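Local coordinates for protein Baccell_00875 (Bacteroides cellulosilyticus DSM 14838, PDB 5NO8) that is a polysaccharide lyase that probably removes the L-rhamnose caps linked to glucuronic acid in complex arabinogalactan proteins, at residues Y140-Y145 and L220-L225; V192-I197 and S232-W237; I544-I549 and T616-V621; L552-L557 and Y622-L627. All blocks are in the same frame, centred on the assembly; numbering follows the deposited sequence.

Contact 1 of 4, residues Y140-Y145 and L220-L225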
loop_
_atom_site.group_PDB
_atom_site.type_symbol
_atom_site.label_atom_id
_atom_site.label_comp_id
_atom_site.label_asym_id
_atom_site.label_seq_id
_atom_site.Cartn_x
_atom_site.Cartn_y
_atom_site.Cartn_z
ATOM N N TYR A 140 -0.969 16.956 23.266
ATOM C CA TYR A 140 -1.262 16.757 21.879
ATOM C C TYR A 140 -0.109 16.003 21.225
ATOM O O TYR A 140 1.049 16.106 21.661
ATOM C CB TYR A 140 -1.431 18.099 21.203
ATOM C CG TYR A 140 -2.593 18.915 21.659
ATOM C CD1 TYR A 140 -3.853 18.752 21.067
ATOM C CD2 TYR A 140 -2.479 19.846 22.677
ATOM C CE1 TYR A 140 -4.917 19.526 21.451
ATOM C CE2 TYR A 140 -3.558 20.619 23.080
ATOM C CZ TYR A 140 -4.782 20.435 22.459
ATOM O OH TYR A 140 -5.849 21.206 22.809
ATOM N N ASP A 141 -0.408 15.267 20.150
ATOM C CA ASP A 141 0.621 14.526 19.409
ATOM C C ASP A 141 1.488 13.698 20.360
ATOM O O ASP A 141 2.719 13.808 20.407
ATOM C CB ASP A 141 1.443 15.484 18.543
ATOM C CG ASP A 141 0.756 15.787 17.215
ATOM O OD1 ASP A 141 -0.507 15.721 17.187
ATOM O OD2 ASP A 141 1.464 16.024 16.195
ATOM N N VAL A 142 0.792 12.871 21.100
ATOM C CA VAL A 142 1.386 11.945 22.061
ATOM C C VAL A 142 1.651 10.645 21.289
ATOM O O VAL A 142 0.739 10.110 20.668
ATOM C CB VAL A 142 0.417 11.628 23.219
ATOM C CG1 VAL A 142 1.093 10.709 24.244
ATOM C CG2 VAL A 142 -0.093 12.914 23.848
ATOM N N ALA A 143 2.888 10.158 21.314
ATOM C CA ALA A 143 3.226 8.954 20.542
ATOM C C ALA A 143 4.334 8.155 21.185
ATOM O O ALA A 143 5.152 8.700 21.900
ATOM C CB ALA A 143 3.583 9.306 19.102
ATOM N N VAL A 144 4.301 6.837 20.959
ATOM C CA VAL A 144 5.346 5.939 21.414
ATOM C C VAL A 144 6.028 5.400 20.155
ATOM O O VAL A 144 5.362 4.907 19.224
ATOM C CB VAL A 144 4.774 4.789 22.253
ATOM C CG1 VAL A 144 5.855 3.778 22.652
ATOM C CG2 VAL A 144 4.071 5.316 23.480
ATOM N N TYR A 145 7.358 5.461 20.115
ATOM C CA TYR A 145 8.092 4.836 19.018
ATOM C C TYR A 145 7.981 3.316 19.073
ATOM O O TYR A 145 8.166 2.707 20.128
ATOM C CB TYR A 145 9.565 5.229 19.051
ATOM C CG TYR A 145 9.822 6.667 18.821
ATOM C CD1 TYR A 145 9.485 7.266 17.614
ATOM C CD2 TYR A 145 10.428 7.442 19.790
ATOM C CE1 TYR A 145 9.735 8.611 17.379
ATOM C CE2 TYR A 145 10.693 8.771 19.573
ATOM C CZ TYR A 145 10.377 9.359 18.363
ATOM O OH TYR A 145 10.655 10.699 18.177
ATOM N N LEU A 220 3.428 5.177 17.126
ATOM C CA LEU A 220 1.987 4.984 17.313
ATOM C C LEU A 220 1.420 6.154 18.135
ATOM O O LEU A 220 1.902 6.426 19.249
ATOM C CB LEU A 220 1.716 3.637 17.978
ATOM C CG LEU A 220 2.204 2.413 17.190
ATOM C CD1 LEU A 220 1.756 1.150 17.876
ATOM C CD2 LEU A 220 1.752 2.371 15.726
ATOM N N ASP A 221 0.387 6.811 17.602
ATOM C CA ASP A 221 -0.227 7.963 18.242
ATOM C C ASP A 221 -1.347 7.586 19.190
ATOM O O ASP A 221 -2.280 6.892 18.810
ATOM C CB ASP A 221 -0.793 8.930 17.203
ATOM C CG ASP A 221 0.261 9.490 16.280
ATOM O OD1 ASP A 221 1.312 9.958 16.779
ATOM O OD2 ASP A 221 0.046 9.480 15.056
ATOM N N LEU A 222 -1.248 8.069 20.414
ATOM C CA LEU A 222 -2.293 7.953 21.404
ATOM C C LEU A 222 -3.328 9.053 21.122
ATOM O O LEU A 222 -3.045 10.015 20.375
ATOM C CB LEU A 222 -1.713 8.141 22.827
ATOM C CG LEU A 222 -0.982 6.939 23.397
ATOM C CD1 LEU A 222 0.287 6.620 22.638
ATOM C CD2 LEU A 222 -0.703 7.153 24.895
ATOM N N PRO A 223 -4.521 8.941 21.729
ATOM C CA PRO A 223 -5.430 10.071 21.657
ATOM C C PRO A 223 -4.818 11.333 22.253
ATOM O O PRO A 223 -3.958 11.247 23.151
ATOM C CB PRO A 223 -6.639 9.617 22.504
ATOM C CG PRO A 223 -6.502 8.130 22.591
ATOM C CD PRO A 223 -5.036 7.884 22.617
ATOM N N ASP A 224 -5.251 12.495 21.772
ATOM C CA ASP A 224 -4.948 13.723 22.485
ATOM C C ASP A 224 -5.644 13.648 23.854
ATOM O O ASP A 224 -6.734 13.090 23.969
ATOM C CB ASP A 224 -5.365 14.946 21.676
ATOM C CG ASP A 224 -4.499 15.153 20.406
ATOM O OD1 ASP A 224 -3.310 14.720 20.274
ATOM O OD2 ASP A 224 -5.020 15.833 19.495
ATOM N N LEU A 225 -4.994 14.175 24.887
ATOM C CA LEU A 225 -5.404 13.942 26.276
ATOM C C LEU A 225 -5.597 15.274 27.003
ATOM O O LEU A 225 -5.000 16.315 26.640
ATOM C CB LEU A 225 -4.348 13.116 27.040
ATOM C CG LEU A 225 -3.896 11.773 26.465
ATOM C CD1 LEU A 225 -2.750 11.144 27.225
ATOM C CD2 LEU A 225 -5.092 10.848 26.440
HETATM O O HOH W 1 -2.818 16.771 18.013
HETATM O O HOH W 2 -1.932 12.425 20.388
#
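Two hydrogen bonds grip Asp224 OD1: the backbone amide of Asp141, with N 3.0 Å from OD1 and rising out of the carboxylate plane, and a water, water 2. That water lies 2.7 Å from Asp224 OD1; it also donates to the carbonyl oxygen of Leu222 and accepts from the amide of Val142, bridging the gap where the two strands part. Asp224 CG sits anti to its carbonyl carbon (chi1 -69°), which swings the carboxylate over to residues 140-141. There OD2 stands at the edge of the Tyr140 ring, 3.5 Å from CD1, with ring and carboxylate planes 66° apart. Water 1 donates to both Asp224 OD2 and Asp141 OD1 and so lies between two like charges. Their repulsion is probably eased by the salt bridge of Asp141 to Lys664, while Tyr663 OH bonds to Asp141 OD1. Beyond this polar end the strands pair directly: Leu222 N reaches Val142 O at 2.9 Å, and Val144 and Leu220 exchange both their N-H...O bonds. Val142 CG1 rests 4.0 Å from Leu222 CD2, and Leu222 CD1 touches Val144 CG2, while Ala143 and Asp221, a non-hydrogen-bonded pair, point to the opposite face from Val144 and Leu220. Such pairing is that of antiparallel strands in a beta-sheet domain, here 217-221 beside 137-145, interrupted by a water-bridged loop before strand 225-227 pairs with 137-145 again.

Contact 2 of 4, residues V192-I197 and S232-W237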
loop_
_atom_site.group_PDB
_atom_site.type_symbol
_atom_site.label_atom_id
_atom_site.label_comp_id
_atom_site.label_asym_id
_atom_site.label_seq_id
_atom_site.Cartn_x
_atom_site.Cartn_y
_atom_site.Cartn_z
ATOM N N VAL A 192 -3.496 -3.966 21.282
ATOM C CA VAL A 192 -3.813 -3.001 22.358
ATOM C C VAL A 192 -4.910 -3.588 23.244
ATOM O O VAL A 192 -5.989 -4.024 22.788
ATOM C CB VAL A 192 -4.236 -1.623 21.790
ATOM C CG1 VAL A 192 -4.799 -0.692 22.878
ATOM C CG2 VAL A 192 -3.097 -1.000 21.026
ATOM N N THR A 193 -4.644 -3.588 24.546
ATOM C CA THR A 193 -5.584 -4.119 25.534
ATOM C C THR A 193 -6.083 -3.119 26.549
ATOM O O THR A 193 -7.040 -3.415 27.228
ATOM C CB THR A 193 -4.950 -5.310 26.283
ATOM O OG1 THR A 193 -3.651 -4.950 26.795
ATOM C CG2 THR A 193 -4.790 -6.474 25.308
ATOM N N ASP A 194 -5.471 -1.946 26.658
ATOM C CA ASP A 194 -6.038 -0.878 27.448
ATOM C C ASP A 194 -5.638 0.425 26.764
ATOM O O ASP A 194 -4.573 0.508 26.175
ATOM C CB ASP A 194 -5.538 -0.942 28.906
ATOM C CG ASP A 194 -6.346 -0.055 29.846
ATOM O OD1 ASP A 194 -7.530 0.254 29.561
ATOM O OD2 ASP A 194 -5.813 0.327 30.906
ATOM N N GLY A 195 -6.504 1.429 26.832
ATOM C CA GLY A 195 -6.302 2.682 26.099
ATOM C C GLY A 195 -6.517 2.477 24.606
ATOM O O GLY A 195 -7.249 1.566 24.198
ATOM N N ALA A 196 -5.909 3.330 23.800
ATOM C CA ALA A 196 -6.187 3.376 22.367
ATOM C C ALA A 196 -5.025 3.908 21.559
ATOM O O ALA A 196 -4.196 4.673 22.065
ATOM C CB ALA A 196 -7.425 4.215 22.108
ATOM N N ILE A 197 -4.985 3.501 20.296
ATOM C CA ILE A 197 -4.083 4.090 19.313
ATOM C C ILE A 197 -4.972 4.655 18.208
ATOM O O ILE A 197 -5.788 3.936 17.613
ATOM C CB ILE A 197 -3.060 3.078 18.760
ATOM C CG1 ILE A 197 -2.087 2.625 19.845
ATOM C CG2 ILE A 197 -2.286 3.643 17.560
ATOM C CD1 ILE A 197 -1.253 3.736 20.451
ATOM N N SER A 232 -4.350 10.191 35.286
ATOM C CA SER A 232 -3.499 9.392 34.457
ATOM C C SER A 232 -4.257 8.953 33.210
ATOM O O SER A 232 -5.494 9.026 33.160
ATOM C CB SER A 232 -3.012 8.174 35.241
ATOM O OG SER A 232 -1.846 7.639 34.658
ATOM N N TYR A 233 -3.484 8.598 32.190
ATOM C CA TYR A 233 -3.955 7.830 31.034
ATOM C C TYR A 233 -3.082 6.579 30.939
ATOM O O TYR A 233 -1.847 6.664 31.071
ATOM C CB TYR A 233 -3.825 8.649 29.775
ATOM C CG TYR A 233 -4.369 7.915 28.571
ATOM C CD1 TYR A 233 -5.746 7.840 28.359
ATOM C CD2 TYR A 233 -3.523 7.262 27.691
ATOM C CE1 TYR A 233 -6.273 7.150 27.264
ATOM C CE2 TYR A 233 -4.037 6.552 26.593
ATOM C CZ TYR A 233 -5.418 6.528 26.384
ATOM O OH TYR A 233 -5.949 5.837 25.315
ATOM N N SER A 234 -3.711 5.425 30.724
ATOM C CA SER A 234 -2.997 4.170 30.579
ATOM C C SER A 234 -3.182 3.541 29.198
ATOM O O SER A 234 -4.284 3.478 28.657
ATOM C CB SER A 234 -3.400 3.144 31.639
ATOM O OG SER A 234 -4.774 3.242 31.945
ATOM N N LEU A 235 -2.074 3.060 28.670
ATOM C CA LEU A 235 -2.050 2.306 27.430
ATOM C C LEU A 235 -1.355 0.989 27.760
ATOM O O LEU A 235 -0.283 0.989 28.365
ATOM C CB LEU A 235 -1.260 3.053 26.404
ATOM C CG LEU A 235 -0.889 2.314 25.121
ATOM C CD1 LEU A 235 -2.099 2.166 24.227
ATOM C CD2 LEU A 235 0.260 3.008 24.416
ATOM N N GLU A 236 -1.943 -0.117 27.304
ATOM C CA GLU A 236 -1.338 -1.406 27.489
ATOM C C GLU A 236 -1.410 -2.171 26.168
ATOM O O GLU A 236 -2.413 -2.121 25.462
ATOM C CB GLU A 236 -2.074 -2.162 28.594
ATOM C CG GLU A 236 -1.526 -3.545 28.884
ATOM C CD GLU A 236 -2.419 -4.346 29.824
ATOM O OE1 GLU A 236 -2.006 -4.516 30.986
ATOM O OE2 GLU A 236 -3.528 -4.785 29.417
ATOM N N TRP A 237 -0.364 -2.904 25.849
ATOM C CA TRP A 237 -0.460 -3.823 24.741
ATOM C C TRP A 237 0.292 -5.105 25.029
ATOM O O TRP A 237 1.123 -5.136 25.939
ATOM C CB TRP A 237 0.009 -3.181 23.452
ATOM C CG TRP A 237 1.414 -2.569 23.431
ATOM C CD1 TRP A 237 2.575 -3.112 23.894
ATOM C CD2 TRP A 237 1.775 -1.312 22.854
ATOM N NE1 TRP A 237 3.621 -2.271 23.668
ATOM C CE2 TRP A 237 3.162 -1.155 23.025
ATOM C CE3 TRP A 237 1.065 -0.321 22.184
ATOM C CZ2 TRP A 237 3.852 -0.041 22.551
ATOM C CZ3 TRP A 237 1.756 0.804 21.726
ATOM C CH2 TRP A 237 3.120 0.929 21.924
#
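The tight part of this contact is the backbone around Glu236, whose carbonyl oxygen takes both the amide of Thr193 (N to Glu236 O 2.8 Å) and that of Asp194 (N to Glu236 O 3.3 Å), while Glu236 N returns a bond to Asp194 O. Two residues facing one make a classic beta bulge, at the place where strand 187-194 leaves its antiparallel neighbour 232-242 in the eight-stranded sheet. Gly195 follows at positive phi (72°), and a beta carbon there would run into Ser234 O. On the buried face Leu235 CD1 is flanked by Val192 CG1 and Ile197 CD1, each 4.2 Å from it. Val192 CG2 and Ile197 CD1 both come to the edge of the Trp237 indole, whose NE1 is held by Glu125. The polar face is more open, yet it keeps one short bond: the extended Glu236 chain brings OE2 within 2.6 Å of Thr193 OG1, which donates to the anti lone pair of Glu236 OE2. An alanine in place of Glu236 would remove the carboxylate and CG, and would probably leave the Thr193 hydroxyl without this acceptor and with less cover. The loose part lies farther along, where Asp194 OD2 and Ser234 OG are 3.3 Å apart, a long contact whose proton has another acceptor within reach.

Contact 3 of 4, residues I544-I549 and T616-V621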
loop_
_atom_site.group_PDB
_atom_site.type_symbol
_atom_site.label_atom_id
_atom_site.label_comp_id
_atom_site.label_asym_id
_atom_site.label_seq_id
_atom_site.Cartn_x
_atom_site.Cartn_y
_atom_site.Cartn_z
ATOM N N ILE A 544 7.939 -5.782 -7.700
ATOM C CA ILE A 544 8.811 -6.847 -8.260
ATOM C C ILE A 544 8.148 -8.213 -8.123
ATOM O O ILE A 544 8.050 -8.967 -9.089
ATOM C CB ILE A 544 10.187 -6.859 -7.546
ATOM C CG1 ILE A 544 10.899 -5.534 -7.809
ATOM C CG2 ILE A 544 11.019 -8.076 -7.978
ATOM C CD1 ILE A 544 12.077 -5.292 -6.881
ATOM N N VAL A 545 7.647 -8.525 -6.930
ATOM C CA VAL A 545 7.053 -9.827 -6.653
ATOM C C VAL A 545 5.756 -10.024 -7.457
ATOM O O VAL A 545 5.560 -11.065 -8.093
ATOM C CB VAL A 545 6.767 -10.015 -5.142
ATOM C CG1 VAL A 545 6.050 -11.336 -4.863
ATOM C CG2 VAL A 545 8.072 -9.946 -4.345
ATOM N N ALA A 546 4.876 -9.026 -7.432
ATOM C CA ALA A 546 3.570 -9.211 -8.086
ATOM C C ALA A 546 3.722 -9.438 -9.594
ATOM O O ALA A 546 3.105 -10.349 -10.122
ATOM C CB ALA A 546 2.613 -8.062 -7.799
ATOM N N PRO A 547 4.541 -8.618 -10.276
ATOM C CA PRO A 547 4.740 -8.872 -11.719
ATOM C C PRO A 547 5.326 -10.244 -12.079
ATOM O O PRO A 547 4.966 -10.786 -13.130
ATOM C CB PRO A 547 5.727 -7.795 -12.114
ATOM C CG PRO A 547 5.398 -6.668 -11.210
ATOM C CD PRO A 547 5.128 -7.328 -9.890
ATOM N N ALA A 548 6.207 -10.783 -11.230
ATOM C CA ALA A 548 6.731 -12.144 -11.436
ATOM C C ALA A 548 5.588 -13.121 -11.549
ATOM O O ALA A 548 5.523 -13.926 -12.477
ATOM C CB ALA A 548 7.652 -12.570 -10.284
ATOM N N ILE A 549 4.652 -13.025 -10.617
ATOM C CA ILE A 549 3.567 -13.984 -10.526
ATOM C C ILE A 549 2.519 -13.715 -11.616
ATOM O O ILE A 549 1.924 -14.670 -12.160
ATOM C CB ILE A 549 2.913 -13.948 -9.133
ATOM C CG1 ILE A 549 3.959 -14.214 -8.044
ATOM C CG2 ILE A 549 1.775 -14.934 -9.019
ATOM C CD1 ILE A 549 3.414 -14.083 -6.643
ATOM N N THR A 616 -2.894 -2.685 -7.356
ATOM C CA THR A 616 -3.822 -3.432 -8.222
ATOM C C THR A 616 -3.153 -4.551 -8.995
ATOM O O THR A 616 -3.838 -5.432 -9.462
ATOM C CB THR A 616 -4.602 -2.523 -9.193
ATOM O OG1 THR A 616 -3.735 -1.867 -10.107
ATOM C CG2 THR A 616 -5.402 -1.459 -8.411
ATOM N N ILE A 617 -1.820 -4.565 -9.085
ATOM C CA ILE A 617 -1.167 -5.698 -9.738
ATOM C C ILE A 617 -1.474 -6.969 -8.957
ATOM O O ILE A 617 -1.672 -8.029 -9.537
ATOM C CB ILE A 617 0.374 -5.542 -9.825
ATOM C CG1 ILE A 617 0.787 -4.258 -10.524
ATOM C CG2 ILE A 617 0.954 -6.723 -10.612
ATOM C CD1 ILE A 617 2.233 -3.909 -10.263
ATOM N N THR A 618 -1.527 -6.874 -7.617
ATOM C CA THR A 618 -1.914 -8.006 -6.804
ATOM C C THR A 618 -3.341 -8.477 -7.135
ATOM O O THR A 618 -3.593 -9.664 -7.190
ATOM C CB THR A 618 -1.754 -7.685 -5.313
ATOM O OG1 THR A 618 -0.367 -7.423 -5.072
ATOM C CG2 THR A 618 -2.201 -8.826 -4.422
ATOM N N GLY A 619 -4.246 -7.533 -7.378
ATOM C CA GLY A 619 -5.571 -7.856 -7.892
ATOM C C GLY A 619 -5.485 -8.639 -9.198
ATOM O O GLY A 619 -6.171 -9.621 -9.346
ATOM N N ALA A 620 -4.662 -8.172 -10.132
ATOM C CA ALA A 620 -4.460 -8.897 -11.389
ATOM C C ALA A 620 -3.978 -10.321 -11.142
ATOM O O ALA A 620 -4.507 -11.275 -11.721
ATOM C CB ALA A 620 -3.508 -8.167 -12.288
ATOM N N VAL A 621 -3.002 -10.470 -10.243
ATOM C CA VAL A 621 -2.499 -11.770 -9.867
ATOM C C VAL A 621 -3.586 -12.676 -9.332
ATOM O O VAL A 621 -3.647 -13.861 -9.704
ATOM C CB VAL A 621 -1.360 -11.662 -8.821
ATOM C CG1 VAL A 621 -1.039 -13.034 -8.209
ATOM C CG2 VAL A 621 -0.132 -11.029 -9.444
#
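Segments 544-549 and 616-621 are helical and run in nearly the same direction, their axes 25° apart and 9.0 Å at closest approach, the first kinked where Pro547 has no N-H to give to the turn before. At this spacing Ala546 faces the other helix, its CB meeting Ile617 CG2 at 3.5 Å. This CG2 branch lies anti to its own backbone N, and it also reaches the ring of Pro547, 4.3 Å from CD. Helix 562-576 lies between the two in sequence and covers the same site, with Leu575 against both Ala546 and Thr618; parallel helices joined through a third are consistent with an alpha/alpha toroid. One turn on, Val621 splits its methyls between two partners. CG1, anti to the backbone N (chi1 168°), crosses the Ile549 side chain at about a right angle and presses on its CG2 at 3.5 Å, closer than methyl groups normally pack. CG2 instead lies 3.4 Å from the carbonyl oxygen of Ala546. An alanine in place of Val621 would remove both methyls and would probably loosen the packing against Ile549 and around that carbonyl. Thr618 OG1, beside Ala546 CB, bonds to Gln542 at the start of the first helix.

Contact 4 of 4, residues L552-L557 and Y622-L627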
loop_
_atom_site.group_PDB
_atom_site.type_symbol
_atom_site.label_atom_id
_atom_site.label_comp_id
_atom_site.label_asym_id
_atom_site.label_seq_id
_atom_site.Cartn_x
_atom_site.Cartn_y
_atom_site.Cartn_z
ATOM N N LEU A 552 4.048 -15.281 -14.723
ATOM C CA LEU A 552 4.001 -16.735 -14.667
ATOM C C LEU A 552 2.598 -17.315 -14.790
ATOM O O LEU A 552 2.410 -18.353 -15.433
ATOM C CB LEU A 552 4.672 -17.271 -13.410
ATOM C CG LEU A 552 6.193 -17.077 -13.288
ATOM C CD1 LEU A 552 6.583 -17.338 -11.853
ATOM C CD2 LEU A 552 6.979 -17.998 -14.210
ATOM N N ALA A 553 1.610 -16.671 -14.168
ATOM C CA ALA A 553 0.243 -17.162 -14.242
ATOM C C ALA A 553 -0.298 -17.082 -15.677
ATOM O O ALA A 553 -0.969 -18.008 -16.153
ATOM C CB ALA A 553 -0.657 -16.405 -13.286
ATOM N N GLN A 554 -0.015 -15.975 -16.342
ATOM C CA GLN A 554 -0.352 -15.823 -17.761
ATOM C C GLN A 554 0.390 -16.856 -18.617
ATOM O O GLN A 554 -0.193 -17.438 -19.540
ATOM C CB GLN A 554 -0.021 -14.442 -18.274
ATOM C CG GLN A 554 -0.900 -13.326 -17.743
ATOM C CD GLN A 554 -0.433 -11.994 -18.245
ATOM O OE1 GLN A 554 0.275 -11.260 -17.540
ATOM N NE2 GLN A 554 -0.764 -11.681 -19.473
ATOM N N LEU A 555 1.668 -17.080 -18.324
ATOM C CA LEU A 555 2.437 -18.081 -19.079
ATOM C C LEU A 555 1.842 -19.472 -18.876
ATOM O O LEU A 555 1.719 -20.231 -19.837
ATOM C CB LEU A 555 3.919 -18.040 -18.706
ATOM C CG LEU A 555 4.864 -18.882 -19.585
ATOM C CD1 LEU A 555 4.704 -18.483 -21.047
ATOM C CD2 LEU A 555 6.322 -18.685 -19.167
ATOM N N TYR A 556 1.393 -19.788 -17.665
ATOM C CA TYR A 556 0.668 -21.025 -17.442
ATOM C C TYR A 556 -0.615 -21.106 -18.282
ATOM O O TYR A 556 -0.911 -22.154 -18.869
ATOM C CB TYR A 556 0.314 -21.236 -15.968
ATOM C CG TYR A 556 -0.547 -22.451 -15.767
ATOM C CD1 TYR A 556 0.004 -23.734 -15.860
ATOM C CD2 TYR A 556 -1.921 -22.339 -15.557
ATOM C CE1 TYR A 556 -0.781 -24.856 -15.699
ATOM C CE2 TYR A 556 -2.712 -23.467 -15.421
ATOM C CZ TYR A 556 -2.126 -24.715 -15.495
ATOM O OH TYR A 556 -2.896 -25.825 -15.330
ATOM N N LEU A 557 -1.398 -20.023 -18.295
ATOM C CA LEU A 557 -2.668 -20.044 -19.005
ATOM C C LEU A 557 -2.469 -20.199 -20.517
ATOM O O LEU A 557 -3.336 -20.745 -21.185
ATOM C CB LEU A 557 -3.503 -18.797 -18.688
ATOM C CG LEU A 557 -4.037 -18.734 -17.240
ATOM C CD1 LEU A 557 -4.543 -17.333 -16.875
ATOM C CD2 LEU A 557 -5.128 -19.759 -16.999
ATOM N N TYR A 622 -4.426 -12.157 -8.425
ATOM C CA TYR A 622 -5.499 -12.937 -7.844
ATOM C C TYR A 622 -6.507 -13.366 -8.908
ATOM O O TYR A 622 -6.994 -14.493 -8.863
ATOM C CB TYR A 622 -6.238 -12.159 -6.753
ATOM C CG TYR A 622 -5.472 -11.884 -5.489
ATOM C CD1 TYR A 622 -4.252 -12.532 -5.205
ATOM C CD2 TYR A 622 -5.963 -10.979 -4.551
ATOM C CE1 TYR A 622 -3.579 -12.289 -4.021
ATOM C CE2 TYR A 622 -5.278 -10.735 -3.373
ATOM C CZ TYR A 622 -4.104 -11.406 -3.111
ATOM O OH TYR A 622 -3.401 -11.142 -1.953
ATOM N N TYR A 623 -6.792 -12.462 -9.843
ATOM C CA TYR A 623 -7.654 -12.750 -11.012
ATOM C C TYR A 623 -7.082 -13.905 -11.857
ATOM O O TYR A 623 -7.787 -14.893 -12.151
ATOM C CB TYR A 623 -7.845 -11.470 -11.828
ATOM C CG TYR A 623 -8.277 -11.651 -13.261
ATOM C CD1 TYR A 623 -9.621 -11.851 -13.587
ATOM C CD2 TYR A 623 -7.351 -11.574 -14.290
ATOM C CE1 TYR A 623 -10.015 -12.006 -14.917
ATOM C CE2 TYR A 623 -7.722 -11.725 -15.605
ATOM C CZ TYR A 623 -9.044 -11.954 -15.910
ATOM O OH TYR A 623 -9.376 -12.100 -17.232
ATOM N N TYR A 624 -5.806 -13.808 -12.197
ATOM C CA TYR A 624 -5.172 -14.882 -12.980
ATOM C C TYR A 624 -5.086 -16.179 -12.186
ATOM O O TYR A 624 -5.279 -17.263 -12.746
ATOM C CB TYR A 624 -3.784 -14.493 -13.471
ATOM C CG TYR A 624 -3.729 -13.417 -14.521
ATOM C CD1 TYR A 624 -4.384 -13.566 -15.737
ATOM C CD2 TYR A 624 -2.991 -12.259 -14.321
ATOM C CE1 TYR A 624 -4.329 -12.594 -16.705
ATOM C CE2 TYR A 624 -2.920 -11.286 -15.288
ATOM C CZ TYR A 624 -3.610 -11.459 -16.484
ATOM O OH TYR A 624 -3.544 -10.503 -17.437
ATOM N N TYR A 625 -4.784 -16.092 -10.891
ATOM C CA TYR A 625 -4.679 -17.274 -10.057
ATOM C C TYR A 625 -6.033 -18.021 -10.002
ATOM O O TYR A 625 -6.057 -19.257 -10.021
ATOM C CB TYR A 625 -4.189 -16.897 -8.661
ATOM C CG TYR A 625 -4.046 -18.061 -7.741
ATOM C CD1 TYR A 625 -2.903 -18.847 -7.761
ATOM C CD2 TYR A 625 -5.061 -18.407 -6.870
ATOM C CE1 TYR A 625 -2.773 -19.939 -6.910
ATOM C CE2 TYR A 625 -4.948 -19.503 -6.023
ATOM C CZ TYR A 625 -3.793 -20.260 -6.040
ATOM O OH TYR A 625 -3.684 -21.349 -5.199
ATOM N N ALA A 626 -7.151 -17.279 -9.921
ATOM C CA ALA A 626 -8.475 -17.888 -9.956
ATOM C C ALA A 626 -8.750 -18.595 -11.302
ATOM O O ALA A 626 -9.381 -19.657 -11.310
ATOM C CB ALA A 626 -9.568 -16.876 -9.658
ATOM N N LEU A 627 -8.288 -18.011 -12.401
ATOM C CA LEU A 627 -8.386 -18.664 -13.718
ATOM C C LEU A 627 -7.549 -19.949 -13.793
ATOM O O LEU A 627 -7.956 -20.922 -14.420
ATOM C CB LEU A 627 -7.945 -17.709 -14.824
ATOM C CG LEU A 627 -8.841 -16.496 -15.104
ATOM C CD1 LEU A 627 -8.246 -15.616 -16.176
ATOM C CD2 LEU A 627 -10.234 -16.950 -15.503
#
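The Tyr624 ring is sandwiched, with Gln554 over one face and Tyr623, its neighbour along the helix, over the other. Gln554 CG makes the CH-pi contact, 3.7 Å from the centroid of the Tyr624 ring and only 17° off its normal. From CG outward the Gln554 chain runs on over the hydroxyl end, and a last torsion near a right angle lays its amide almost parallel to the ring, 3° from its plane, in a stacked arrangement. On the opposite face Tyr623 CD2 stands 3.8 Å above the plane of the Tyr624 ring, offset toward the rim. Leu557 CD1 comes in obliquely, 3.9 Å from Tyr624 CD1, and the hydroxyl at the far tip bonds to a glycerol molecule, probably from the crystallisation liquor. At the root of the ring the helices are close enough for Ala553 CB to touch Tyr624 CB at 3.7 Å. Toward the exposed end, Leu557 and Leu627 cross at about a right angle, with Leu557 CD1 4.0 Å from Leu627 CB. Arg497 of helix 496-505 packs against Gln554 and both leucines. The segment axes lie 9.3 Å apart at an angle of 29°; like-directed helices 542-559 and 615-629, with helix 562-576 between them in sequence, fit the helical domain of an alpha/alpha toroid.

Contacts 1 and 2 belong to the beta-sheet part of the chain, contacts 3 and 4 to the helical part, with nearest atoms more than 20 Å apart. The first two cross along the sequence and touch, Pro223 and Leu225 resting on Tyr233, so that two separate sheets meet there; both rely on backbone hydrogen bonds, with carboxylates at the margins of both and bridging waters in contact 1. Contacts 3 and 4 extend a single interface between helices 542-559 and 615-629, and both are held by apolar and ring packing. Contact 3, wholly buried and nearer the chain's centre, uses an alanine, a proline and branched aliphatic side chains; contact 4, about 10 Å away between centres, brings in a tyrosine and ends at an exposed leucine.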